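YuaD protein (Bacillus subtilis, PDB 1ORU) is of unknown function but carries a MOSC domain and may, like relatives in that family, bind molybdenum and pyridoxal phosphate. Local coordinates at the interface of chains A and B. Numbering follows the deposited sequence. Chains: chain A/B, yuaD protein.

The interface of chains A and B. Residues chain A 114, 116, 122, 168-169; chain B 54, 56-57, 66.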
# COMPACT_ATOMS: atom_id res chain seq x y z
N ARG A 114 -8.97 -3.71 -4.37
CA ARG A 114 -8.85 -3.17 -5.72
C ARG A 114 -10.18 -2.63 -6.21
O ARG A 114 -11.23 -3.16 -5.85
CB ARG A 114 -8.40 -4.27 -6.69
CG ARG A 114 -6.92 -4.39 -6.89
CD ARG A 114 -6.22 -5.00 -5.70
NE ARG A 114 -4.87 -5.38 -6.08
CZ ARG A 114 -4.12 -6.27 -5.44
NH1 ARG A 114 -4.59 -6.88 -4.35
NH2 ARG A 114 -2.91 -6.57 -5.90
N ILE A 116 -11.78 -1.75 -9.87
CA ILE A 116 -11.56 -1.91 -11.29
C ILE A 116 -12.67 -1.32 -12.16
O ILE A 116 -13.86 -1.52 -11.89
CB ILE A 116 -11.36 -3.40 -11.62
CG1 ILE A 116 -10.23 -3.96 -10.75
CG2 ILE A 116 -11.03 -3.59 -13.10
CD1 ILE A 116 -9.88 -5.41 -11.04
N ALA A 122 -7.25 -0.05 -13.06
CA ALA A 122 -7.42 -0.55 -11.69
C ALA A 122 -6.67 0.27 -10.65
O ALA A 122 -5.53 0.71 -10.87
CB ALA A 122 -6.97 -2.01 -11.62
N GLU A 168 -2.80 0.75 -10.21
CA GLU A 168 -2.23 -0.58 -10.37
C GLU A 168 -2.22 -1.02 -11.83
O GLU A 168 -1.36 -1.79 -12.24
CB GLU A 168 -3.01 -1.59 -9.50
CG GLU A 168 -2.41 -3.01 -9.50
CD GLU A 168 -2.94 -3.89 -8.36
OE1 GLU A 168 -4.05 -3.61 -7.86
OE2 GLU A 168 -2.25 -4.86 -7.99
N ARG A 169 -3.18 -0.54 -12.62
CA ARG A 169 -3.22 -0.85 -14.04
C ARG A 169 -3.77 0.35 -14.79
O ARG A 169 -4.83 0.88 -14.46
CB ARG A 169 -4.09 -2.08 -14.34
CG ARG A 169 -3.86 -2.58 -15.77
CD ARG A 169 -4.79 -3.70 -16.18
NE ARG A 169 -4.44 -4.22 -17.50
CZ ARG A 169 -5.19 -5.08 -18.19
NH1 ARG A 169 -6.34 -5.53 -17.69
NH2 ARG A 169 -4.78 -5.50 -19.39
N GLU B 54 -2.76 -12.00 -7.30
CA GLU B 54 -3.61 -10.90 -7.75
C GLU B 54 -4.67 -11.49 -8.67
O GLU B 54 -4.73 -11.16 -9.86
CB GLU B 54 -2.78 -9.85 -8.50
CG GLU B 54 -1.54 -9.35 -7.73
CD GLU B 54 -0.28 -10.16 -8.02
OE1 GLU B 54 -0.38 -11.17 -8.75
OE2 GLU B 54 0.80 -9.78 -7.52
N MSE B 56 -7.71 -10.86 -9.30
CA MSE B 56 -8.67 -10.01 -9.98
C MSE B 56 -8.17 -9.63 -11.38
O MSE B 56 -8.88 -8.98 -12.15
CB MSE B 56 -9.00 -8.75 -9.16
CG MSE B 56 -7.85 -7.79 -8.88
SE MSE B 56 -6.54 -8.41 -7.60
CE MSE B 56 -7.69 -8.67 -6.06
N PHE B 57 -6.96 -10.07 -11.72
CA PHE B 57 -6.38 -9.80 -13.03
C PHE B 57 -6.13 -11.14 -13.71
O PHE B 57 -5.92 -12.15 -13.03
CB PHE B 57 -5.05 -9.07 -12.90
CG PHE B 57 -5.14 -7.75 -12.19
CD1 PHE B 57 -5.70 -6.64 -12.83
CD2 PHE B 57 -4.66 -7.60 -10.89
CE1 PHE B 57 -5.78 -5.41 -12.19
CE2 PHE B 57 -4.73 -6.37 -10.24
CZ PHE B 57 -5.29 -5.27 -10.89
N ARG B 66 3.70 -4.01 -6.15
CA ARG B 66 3.63 -3.63 -4.74
C ARG B 66 4.45 -4.60 -3.89
O ARG B 66 4.59 -4.40 -2.69
CB ARG B 66 2.17 -3.59 -4.24
CG ARG B 66 1.53 -4.95 -4.03
CD ARG B 66 0.03 -4.84 -3.70
NE ARG B 66 -0.27 -4.30 -2.37
CZ ARG B 66 -1.02 -4.93 -1.46
NH1 ARG B 66 -1.53 -6.12 -1.71
NH2 ARG B 66 -1.29 -4.34 -0.30
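B:Phe57 pushes the far end of its ring into chain A, between the methyl of A:Ala122 and the carboxylate of A:Glu168. A:Ala122 CB meets the edge in plane, 3.6 Å from B:Phe57 CE1. A:Glu168 CD sits near the rim, tilted out of the plane, 3.6 Å from B:Phe57 CE2. Carboxylate and ring planes stand 72° apart, and the acid oxygen OE1 lies in the ring plane at the rim, where the C-H groups would probably suit its negative charge. That carboxylate is held from within its own chain. A:Arg114 grips it side-on, A:Arg114 NE to A:Glu168 OE1 at 2.6 Å and A:Arg114 NH2 to A:Glu168 OE2 at 2.8 Å, both oxygens using their syn lone pairs close to the guanidinium plane. With CG of A:Glu168 anti to the backbone N (chi1 -175°) and the chain extended beyond it, the acid reaches this grip.

B:Met56, a selenomethionine, crosses A:Arg114 at about a right angle. Its chi1 of 63° lets B:Met56 CG meet A:Ile116 CD1 at 3.8 Å; bends at chi2 and chi3 then turn the selenium over one guanidinium face, toward its rim, 3.8 Å from A:Arg114 NE. A:Arg114 NH2 also touches the aliphatic CG of B:Glu54, 3.6 Å away, and meets CD of B:Arg66. A leucine in place of A:Arg114 would probably leave the A:Glu168 carboxylate without its charged mate and free to turn against B:Phe57, and deprive the selenium of the flat surface beneath it.

In the two-fold pair of the deposited assembly, not proven by the structure alone to be the solution dimer, strands 114-116 and 122-128 and A:Glu168-A:Arg169 receive loop residues of chain B; a twin patch repeats this.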